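Local coordinates for Slr0280 protein (Synechocystis sp., PDB 5H3K) that is of unknown function but carries a phosphodiester glycosidase family domain, so it may hydrolyse sugar-phosphate diester linkages, at residues A175-S180 / L248-L253. Numbering follows the deposited sequence.
Sequences AFWQVS and LQVSTL
Strands 177-180 and 248-253 run antiparallel at 173°, yet their axes come no closer than 8.9 Å and no hydrogen bond joins them: the contact is made almost wholly by side chains. Trp-177 does most of the work. Its chi1 of 56° sets CG in the cramped slot flanked by both backbone neighbours, N and C, and the indole reaches across with its six-membered ring over Val-250. The CG1 methyl of Val-250, anti to its own backbone N, sits over the ring face in a CH-pi contact, 3.7 Å from the centroid of the Trp-177 six-membered ring and 20° off the normal. Beside it the branch carbon packs just as tightly, Val-250 CB lying 3.5 Å from Trp-177 CZ3.

The packing carries on along both strands. Thr-252 presents its methyl obliquely to the indole, CG2 3.8 Å from NE1 of Trp-177 in a plain van der Waals contact, while its OG1 is hydrogen-bonded to the backbone N of Phe-107. That NE1 is buried without a hydrogen-bonding partner in the model. At the other end, the side chains of Val-179 and Leu-248 cross obliquely, with Val-179 CG2 3.9 Å from Leu-248 CD1, and a looser touch joins Val-179 CG1 to Val-250 CG2 at 4.5 Å. An alanine in place of Trp-177 would probably loosen the packing here, since Val-250 and Thr-252 would lose the indole they pack against.

The two strands belong to different four-stranded antiparallel sheets, each an outermost strand of its own. Leu-259 on the strand next to 247-253 also touches Trp-177. Such face-to-face packing of apolar side chains, without backbone pairing between the layers, is characteristic of a beta sandwich, here with Trp-177 and Val-250 meeting where the outermost strands face each other.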
loop_
_atom_site.group_PDB
_atom_site.type_symbol
_atom_site.label_atom_id
_atom_site.label_comp_id
_atom_site.label_asym_id
_atom_site.label_seq_id
_atom_site.Cartn_x
_atom_site.Cartn_y
_atom_site.Cartn_z
ATOM N N ALA A 175 20.778 -3.133 -22.072
ATOM C CA ALA A 175 19.382 -3.330 -22.423
ATOM C C ALA A 175 18.486 -3.072 -21.223
ATOM O O ALA A 175 18.811 -3.464 -20.108
ATOM C CB ALA A 175 19.166 -4.748 -22.956
ATOM N N PHE A 176 17.367 -2.398 -21.450
ATOM C CA PHE A 176 16.376 -2.232 -20.396
ATOM C C PHE A 176 15.734 -3.582 -20.093
ATOM O O PHE A 176 15.541 -4.401 -20.993
ATOM C CB PHE A 176 15.313 -1.248 -20.843
ATOM C CG PHE A 176 15.860 0.096 -21.219
ATOM C CD1 PHE A 176 16.782 0.732 -20.400
ATOM C CD2 PHE A 176 15.473 0.713 -22.398
ATOM C CE1 PHE A 176 17.296 1.982 -20.734
ATOM C CE2 PHE A 176 15.980 1.972 -22.744
ATOM C CZ PHE A 176 16.892 2.601 -21.909
ATOM N N TRP A 177 15.399 -3.816 -18.831
ATOM C CA TRP A 177 14.767 -5.072 -18.457
ATOM C C TRP A 177 13.883 -4.901 -17.228
ATOM O O TRP A 177 14.018 -3.925 -16.480
ATOM C CB TRP A 177 15.833 -6.157 -18.218
ATOM C CG TRP A 177 16.844 -5.751 -17.189
ATOM C CD1 TRP A 177 17.993 -5.024 -17.399
ATOM C CD2 TRP A 177 16.788 -6.022 -15.783
ATOM N NE1 TRP A 177 18.657 -4.842 -16.204
ATOM C CE2 TRP A 177 17.946 -5.441 -15.208
ATOM C CE3 TRP A 177 15.881 -6.701 -14.965
ATOM C CZ2 TRP A 177 18.206 -5.524 -13.836
ATOM C CZ3 TRP A 177 16.148 -6.776 -13.602
ATOM C CH2 TRP A 177 17.300 -6.186 -13.053
ATOM N N GLN A 178 12.970 -5.852 -17.035
ATOM C CA GLN A 178 12.137 -5.896 -15.845
ATOM C C GLN A 178 11.917 -7.352 -15.458
ATOM O O GLN A 178 12.165 -8.263 -16.264
ATOM C CB GLN A 178 10.799 -5.202 -16.111
ATOM C CG GLN A 178 10.013 -5.804 -17.262
ATOM C CD GLN A 178 8.754 -5.007 -17.609
ATOM O OE1 GLN A 178 7.647 -5.356 -17.193
ATOM N NE2 GLN A 178 8.922 -3.937 -18.379
ATOM N N VAL A 179 11.478 -7.579 -14.222
ATOM C CA VAL A 179 11.244 -8.936 -13.739
ATOM C C VAL A 179 9.968 -8.979 -12.909
ATOM O O VAL A 179 9.720 -8.085 -12.109
ATOM C CB VAL A 179 12.480 -9.494 -12.954
ATOM C CG1 VAL A 179 12.945 -8.517 -11.879
ATOM C CG2 VAL A 179 12.187 -10.882 -12.358
ATOM N N SER A 180 9.137 -9.998 -13.136
ATOM C CA SER A 180 7.919 -10.203 -12.347
ATOM C C SER A 180 7.835 -11.664 -11.875
ATOM O O SER A 180 8.254 -12.569 -12.591
ATOM C CB SER A 180 6.687 -9.825 -13.178
ATOM O OG SER A 180 5.478 -10.126 -12.485
ATOM N N LEU A 248 14.054 -14.596 -8.022
ATOM C CA LEU A 248 15.126 -14.172 -8.914
ATOM C C LEU A 248 15.807 -12.928 -8.367
ATOM O O LEU A 248 15.147 -12.006 -7.902
ATOM C CB LEU A 248 14.586 -13.867 -10.305
ATOM C CG LEU A 248 13.884 -15.005 -11.027
ATOM C CD1 LEU A 248 13.546 -14.565 -12.446
ATOM C CD2 LEU A 248 14.783 -16.241 -11.037
ATOM N N GLN A 249 17.131 -12.912 -8.407
ATOM C CA GLN A 249 17.866 -11.674 -8.168
ATOM C C GLN A 249 18.653 -11.379 -9.433
ATOM O O GLN A 249 19.508 -12.166 -9.825
ATOM C CB GLN A 249 18.804 -11.814 -6.968
ATOM C CG GLN A 249 19.735 -10.613 -6.763
ATOM C CD GLN A 249 20.655 -10.780 -5.556
ATOM O OE1 GLN A 249 20.370 -11.556 -4.637
ATOM N NE2 GLN A 249 21.763 -10.047 -5.556
ATOM N N VAL A 250 18.351 -10.252 -10.073
ATOM C CA VAL A 250 18.926 -9.937 -11.376
ATOM C C VAL A 250 19.864 -8.743 -11.296
ATOM O O VAL A 250 19.545 -7.741 -10.657
ATOM C CB VAL A 250 17.820 -9.630 -12.404
ATOM C CG1 VAL A 250 18.410 -9.467 -13.804
ATOM C CG2 VAL A 250 16.790 -10.737 -12.403
ATOM N N SER A 251 21.019 -8.849 -11.953
ATOM C CA SER A 251 21.999 -7.763 -11.964
ATOM C C SER A 251 22.717 -7.691 -13.306
ATOM O O SER A 251 22.494 -8.531 -14.185
ATOM C CB SER A 251 23.015 -7.957 -10.849
ATOM O OG SER A 251 23.625 -9.229 -10.962
ATOM N N THR A 252 23.577 -6.687 -13.469
ATOM C CA THR A 252 24.275 -6.497 -14.737
ATOM C C THR A 252 25.794 -6.534 -14.556
ATOM O O THR A 252 26.301 -6.355 -13.445
ATOM C CB THR A 252 23.866 -5.187 -15.431
ATOM O OG1 THR A 252 24.310 -4.069 -14.650
ATOM C CG2 THR A 252 22.352 -5.121 -15.610
ATOM N N LEU A 253 26.505 -6.793 -15.653
ATOM C CA LEU A 253 27.968 -6.790 -15.675
ATOM C C LEU A 253 28.422 -6.226 -17.008
ATOM O O LEU A 253 27.622 -6.103 -17.937
ATOM C CB LEU A 253 28.519 -8.206 -15.506
ATOM C CG LEU A 253 28.380 -8.889 -14.143
ATOM C CD1 LEU A 253 28.901 -10.318 -14.187
ATOM C CD2 LEU A 253 29.096 -8.093 -13.061
#